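Local coordinates for BH1408 protein (PDB 4E0A), which probably transfers an acetyl group to an amine, as expected of a member of the GNAT acetyltransferase family, at residues 12-17 and 67-72; 86-91 and 122-127. The protein carries 1 engineered substitution. All blocks are in the same frame, centred on the assembly; numbering follows the deposited sequence.

Contact 1. Residues 12-17 and 67-72; sequences EEVARL and GAYSVI
Val14 and Leu17 of helix 12-17 face Tyr69 of strand 67-72, with the helix crossing the strand almost perpendicularly: the axes of the two short segments make an angle of 88° and approach to 8.7 Å. This is helix-on-sheet packing of the GNAT fold, with helix 11-28 laid across one side of the mixed sheet. The backbones come nearest at Val14 and Tyr69, whose CA atoms are 6.7 Å apart. No hydrogen bond joins the segments; the contact is apolar, centred on a CH-pi contact with Leu17 packed beside it. Val14 CG1, anti to its backbone N (chi1 170°), stands 3.4 Å from the centroid of the Tyr69 ring and only 4° off the ring normal. It therefore touches the six ring carbons almost evenly. Leu17 meets the same ring at its edge, CB lying 4.0 Å from Tyr69 CE1, while its CD2 methyl rests on the strand backbone 3.8 Å from Ala68 N. An alanine in place of Tyr69 would probably open a gap between helix and strand and leave Val14 CG1 without its aromatic face. Phe45 and Val58 also pack on Val14, and on the other side of the strand Ala68 and Ser70 touch helix 105-119. Beside this apolar core, Glu13 OE2 accepts a hydrogen bond from Ile66 N, tying the helix to the strand's beginning. Glu13 OE1 lies in the guanidinium plane of Arg16, bridged to NH2 at 3.5 Å; NH2 also pairs with Asp97. Leu17 CD1 covers one face of that guanidinium, 3.5 Å above its plane and displaced toward the rim.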
loop_
_atom_site.group_PDB
_atom_site.type_symbol
_atom_site.label_atom_id
_atom_site.label_comp_id
_atom_site.label_asym_id
_atom_site.label_seq_id
_atom_site.Cartn_x
_atom_site.Cartn_y
_atom_site.Cartn_z
ATOM N N GLU A 12 -5.317 6.458 -27.486
ATOM C CA GLU A 12 -5.612 5.125 -27.998
ATOM C C GLU A 12 -4.435 4.171 -27.837
ATOM O O GLU A 12 -4.598 3.041 -27.378
ATOM C CB GLU A 12 -6.093 5.175 -29.464
ATOM C CG GLU A 12 -7.596 5.397 -29.557
ATOM C CD GLU A 12 -8.112 5.580 -30.976
ATOM O OE1 GLU A 12 -7.366 5.310 -31.940
ATOM O OE2 GLU A 12 -9.281 6.007 -31.117
ATOM N N GLU A 13 -3.249 4.641 -28.193
ATOM C CA GLU A 13 -2.044 3.851 -28.019
ATOM C C GLU A 13 -1.706 3.600 -26.562
ATOM O O GLU A 13 -1.341 2.488 -26.189
ATOM C CB GLU A 13 -0.870 4.551 -28.669
ATOM C CG GLU A 13 -0.936 4.505 -30.144
ATOM C CD GLU A 13 0.360 4.051 -30.700
ATOM O OE1 GLU A 13 0.684 2.852 -30.547
ATOM O OE2 GLU A 13 1.061 4.910 -31.253
ATOM N N VAL A 14 -1.787 4.643 -25.742
ATOM C CA VAL A 14 -1.523 4.463 -24.323
ATOM C C VAL A 14 -2.527 3.486 -23.700
ATOM O O VAL A 14 -2.148 2.635 -22.895
ATOM C CB VAL A 14 -1.517 5.804 -23.587
ATOM C CG1 VAL A 14 -1.488 5.591 -22.048
ATOM C CG2 VAL A 14 -0.327 6.643 -24.068
ATOM N N ALA A 15 -3.796 3.586 -24.100
ATOM C CA ALA A 15 -4.823 2.674 -23.596
ATOM C C ALA A 15 -4.527 1.210 -23.935
ATOM O O ALA A 15 -4.711 0.310 -23.102
ATOM C CB ALA A 15 -6.223 3.090 -24.092
ATOM N N ARG A 16 -4.065 0.978 -25.155
ATOM C CA ARG A 16 -3.748 -0.369 -25.616
ATOM C C ARG A 16 -2.658 -0.989 -24.747
ATOM O O ARG A 16 -2.754 -2.150 -24.320
ATOM C CB ARG A 16 -3.306 -0.329 -27.084
ATOM C CG ARG A 16 -2.884 -1.686 -27.643
ATOM C CD ARG A 16 -2.471 -1.590 -29.104
ATOM N NE ARG A 16 -1.260 -0.795 -29.309
ATOM C CZ ARG A 16 -0.026 -1.290 -29.253
ATOM N NH1 ARG A 16 0.158 -2.578 -28.994
ATOM N NH2 ARG A 16 1.023 -0.500 -29.464
ATOM N N LEU A 17 -1.622 -0.206 -24.471
ATOM C CA LEU A 17 -0.559 -0.649 -23.570
ATOM C C LEU A 17 -1.079 -0.909 -22.162
ATOM O O LEU A 17 -0.702 -1.897 -21.539
ATOM C CB LEU A 17 0.568 0.388 -23.515
ATOM C CG LEU A 17 1.692 0.272 -24.549
ATOM C CD1 LEU A 17 1.214 -0.116 -25.934
ATOM C CD2 LEU A 17 2.440 1.600 -24.596
ATOM N N GLY A 67 5.812 3.065 -27.837
ATOM C CA GLY A 67 6.410 1.852 -27.309
ATOM C C GLY A 67 6.320 1.677 -25.800
ATOM O O GLY A 67 6.482 0.571 -25.301
ATOM N N ALA A 68 6.074 2.768 -25.073
ATOM C CA ALA A 68 6.021 2.728 -23.617
ATOM C C ALA A 68 5.407 4.014 -23.093
ATOM O O ALA A 68 5.443 5.041 -23.763
ATOM C CB ALA A 68 7.426 2.579 -23.046
ATOM N N TYR A 69 4.869 3.971 -21.884
ATOM C CA TYR A 69 4.438 5.212 -21.253
ATOM C C TYR A 69 4.483 5.074 -19.753
ATOM O O TYR A 69 4.568 3.966 -19.203
ATOM C CB TYR A 69 3.017 5.597 -21.673
ATOM C CG TYR A 69 1.947 4.885 -20.873
ATOM C CD1 TYR A 69 1.569 3.588 -21.201
ATOM C CD2 TYR A 69 1.323 5.503 -19.783
ATOM C CE1 TYR A 69 0.593 2.903 -20.469
ATOM C CE2 TYR A 69 0.323 4.814 -19.040
ATOM C CZ TYR A 69 -0.019 3.514 -19.398
ATOM O OH TYR A 69 -0.984 2.809 -18.692
ATOM N N SER A 70 4.399 6.211 -19.084
ATOM C CA SER A 70 4.344 6.203 -17.634
ATOM C C SER A 70 3.475 7.353 -17.156
ATOM O O SER A 70 3.405 8.408 -17.808
ATOM C CB SER A 70 5.753 6.319 -17.037
ATOM O OG SER A 70 5.696 6.218 -15.620
ATOM N N VAL A 71 2.780 7.134 -16.039
ATOM C CA VAL A 71 2.046 8.199 -15.384
ATOM C C VAL A 71 2.619 8.372 -13.987
ATOM O O VAL A 71 2.754 7.399 -13.254
ATOM C CB VAL A 71 0.555 7.853 -15.240
ATOM C CG1 VAL A 71 -0.174 8.992 -14.517
ATOM C CG2 VAL A 71 -0.064 7.588 -16.608
ATOM N N ILE A 72 2.965 9.605 -13.624
ATOM C CA ILE A 72 3.576 9.862 -12.326
ATOM C C ILE A 72 2.848 11.024 -11.670
ATOM O O ILE A 72 2.189 11.810 -12.349
ATOM C CB ILE A 72 5.095 10.169 -12.439
ATOM C CG1 ILE A 72 5.327 11.524 -13.105
ATOM C CG2 ILE A 72 5.834 9.059 -13.204
ATOM C CD1 ILE A 72 6.779 11.787 -13.434
#

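Contact 2. Residues 86-91 and 122-127; sequences RKTVYI and VDAIEL
Glu126 OE2 is gripped twice, by Arg86 NH2 in a salt bridge of 3.0 Å and by Gln148 NE2. Arginine and glutamate meet tip to tip: OE2 lies in the guanidinium plane, but NH2 approaches on the anti side, 32° out of the carboxylate plane. The other oxygen, OE1, accepts a hydrogen bond from a water that also binds Thr88 OG1, while Thr88 CG2 packs 3.8 Å from Glu126 CD. With both oxygens held, the carboxylate probably has little freedom to turn. Asp123 pairs with both backbone polar atoms of Lys87 along one strand edge, its N donating to Lys87 O (2.7 Å) and its OD2 accepting from Lys87 N (2.8 Å). From there the strands run as a parallel ladder through Val89 N to Ala124 O, Glu126 N to Val89 O and Ile91 N to Glu126 O; Ala124 N is buried without a partner. The opposite face of the sheet is apolar: Ile91 CD1 lies 3.6 Å from Ile125 CG2, and Val89 CG2 is 3.8 Å from Val122 CG1. Helix 105-119, the crossover of this beta-alpha-beta unit, covers that face with Tyr116, Phe110, Ile113 and Ile114. Strand 65-77 flanks 86-91 antiparallel, and 124-127 pairs antiparallel with a strand of the second subunit, carrying the sheet across the dimer interface.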
loop_
_atom_site.group_PDB
_atom_site.type_symbol
_atom_site.label_atom_id
_atom_site.label_comp_id
_atom_site.label_asym_id
_atom_site.label_seq_id
_atom_site.Cartn_x
_atom_site.Cartn_y
_atom_site.Cartn_z
ATOM N N ARG A 86 6.531 14.515 3.892
ATOM C CA ARG A 86 7.147 13.753 2.823
ATOM C C ARG A 86 6.741 14.214 1.427
ATOM O O ARG A 86 5.565 14.439 1.147
ATOM C CB ARG A 86 6.818 12.276 3.014
ATOM C CG ARG A 86 7.768 11.347 2.348
ATOM C CD ARG A 86 7.743 10.010 3.038
ATOM N NE ARG A 86 8.225 8.968 2.145
ATOM C CZ ARG A 86 9.507 8.725 1.933
ATOM N NH1 ARG A 86 10.422 9.449 2.564
ATOM N NH2 ARG A 86 9.868 7.761 1.096
ATOM N N LYS A 87 7.731 14.323 0.554
ATOM C CA LYS A 87 7.499 14.673 -0.845
ATOM C C LYS A 87 8.042 13.546 -1.720
ATOM O O LYS A 87 9.219 13.184 -1.632
ATOM C CB LYS A 87 8.190 16.006 -1.170
ATOM C CG LYS A 87 7.838 16.584 -2.540
ATOM C CD LYS A 87 8.519 17.938 -2.773
ATOM C CE LYS A 87 8.006 18.577 -4.065
ATOM N NZ LYS A 87 8.666 19.884 -4.340
ATOM N N THR A 88 7.184 12.960 -2.546
ATOM C CA THR A 88 7.633 11.875 -3.409
ATOM C C THR A 88 7.108 12.013 -4.825
ATOM O O THR A 88 6.187 12.797 -5.100
ATOM C CB THR A 88 7.157 10.482 -2.895
ATOM O OG1 THR A 88 5.736 10.490 -2.710
ATOM C CG2 THR A 88 7.849 10.104 -1.580
ATOM N N VAL A 89 7.695 11.233 -5.720
ATOM C CA VAL A 89 7.072 10.974 -7.012
ATOM C C VAL A 89 6.455 9.592 -6.930
ATOM O O VAL A 89 7.142 8.627 -6.589
ATOM C CB VAL A 89 8.096 10.989 -8.156
ATOM C CG1 VAL A 89 7.451 10.476 -9.440
ATOM C CG2 VAL A 89 8.646 12.382 -8.357
ATOM N N TYR A 90 5.167 9.485 -7.235
ATOM C CA TYR A 90 4.514 8.184 -7.220
ATOM C C TYR A 90 4.215 7.743 -8.641
ATOM O O TYR A 90 3.525 8.445 -9.393
ATOM C CB TYR A 90 3.223 8.221 -6.420
ATOM C CG TYR A 90 2.552 6.868 -6.319
ATOM C CD1 TYR A 90 3.046 5.894 -5.461
ATOM C CD2 TYR A 90 1.430 6.554 -7.094
ATOM C CE1 TYR A 90 2.431 4.644 -5.358
ATOM C CE2 TYR A 90 0.824 5.302 -7.005
ATOM C CZ TYR A 90 1.327 4.359 -6.126
ATOM O OH TYR A 90 0.727 3.117 -6.020
ATOM N N ILE A 91 4.760 6.595 -9.018
ATOM C CA ILE A 91 4.526 6.056 -10.349
ATOM C C ILE A 91 3.268 5.192 -10.297
ATOM O O ILE A 91 3.296 4.097 -9.745
ATOM C CB ILE A 91 5.709 5.193 -10.819
ATOM C CG1 ILE A 91 7.014 6.012 -10.832
ATOM C CG2 ILE A 91 5.411 4.613 -12.189
ATOM C CD1 ILE A 91 8.238 5.172 -11.140
ATOM N N VAL A 122 12.369 15.810 -4.641
ATOM C CA VAL A 122 11.589 14.863 -3.861
ATOM C C VAL A 122 12.485 13.980 -3.015
ATOM O O VAL A 122 13.674 13.812 -3.302
ATOM C CB VAL A 122 10.721 13.982 -4.761
ATOM C CG1 VAL A 122 9.967 14.869 -5.748
ATOM C CG2 VAL A 122 11.598 12.972 -5.501
ATOM N N ASP A 123 11.898 13.416 -1.970
ATOM C CA ASP A 123 12.600 12.514 -1.077
ATOM C C ASP A 123 12.820 11.165 -1.728
ATOM O O ASP A 123 13.806 10.486 -1.451
ATOM C CB ASP A 123 11.794 12.317 0.209
ATOM C CG ASP A 123 11.596 13.608 0.980
ATOM O OD1 ASP A 123 12.603 14.184 1.435
ATOM O OD2 ASP A 123 10.436 14.031 1.161
ATOM N N ALA A 124 11.897 10.757 -2.593
ATOM C CA ALA A 124 11.970 9.394 -3.094
ATOM C C ALA A 124 11.016 9.175 -4.258
ATOM O O ALA A 124 10.063 9.940 -4.444
ATOM C CB ALA A 124 11.643 8.404 -1.956
ATOM N N ILE A 125 11.280 8.133 -5.037
ATOM C CA ILE A 125 10.308 7.647 -6.009
ATOM C C ILE A 125 9.660 6.430 -5.376
ATOM O O ILE A 125 10.355 5.608 -4.779
ATOM C CB ILE A 125 10.982 7.228 -7.311
ATOM C CG1 ILE A 125 11.658 8.446 -7.953
ATOM C CG2 ILE A 125 9.966 6.607 -8.269
ATOM C CD1 ILE A 125 12.503 8.099 -9.143
ATOM N N GLU A 126 8.334 6.326 -5.485
ATOM C CA GLU A 126 7.611 5.181 -4.955
ATOM C C GLU A 126 6.645 4.615 -5.999
ATOM O O GLU A 126 6.264 5.314 -6.935
ATOM C CB GLU A 126 6.841 5.574 -3.691
ATOM C CG GLU A 126 7.716 6.120 -2.568
ATOM C CD GLU A 126 6.909 6.404 -1.308
ATOM O OE1 GLU A 126 5.676 6.607 -1.419
ATOM O OE2 GLU A 126 7.504 6.420 -0.208
ATOM N N LEU A 127 6.270 3.347 -5.834
ATOM C CA LEU A 127 5.250 2.711 -6.669
ATOM C C LEU A 127 4.746 1.482 -5.953
ATOM O O LEU A 127 5.356 1.038 -4.980
ATOM C CB LEU A 127 5.821 2.325 -8.044
ATOM C CG LEU A 127 6.983 1.328 -8.098
ATOM C CD1 LEU A 127 6.543 -0.152 -7.975
ATOM C CD2 LEU A 127 7.752 1.549 -9.386
HETATM O O HOH W 1 4.233 8.268 -2.809
#

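Overall arrangement
Contact 1 closes before contact 2 opens along the chain, and their centres lie about 21 Å apart on opposite sides of the chain's centre. Strands 65-77 and 86-96 are antiparallel neighbours in the one mixed sheet, so the two contacts touch: Ile72 CB packs against Val89 CG1, and Ser70 against Ile91. Helix 11-28 lies over one side of that sheet, helix 105-119 over the other. Contact 1 thus fixes an N-terminal helix to the middle of the sheet, whereas contact 2 builds its outer, parallel part, extended by the second subunit. In GNAT enzymes these parallel strands commonly splay toward their C-terminal ends to admit acetyl-CoA; contact 2, still hydrogen-bonded, probably leads up to that site.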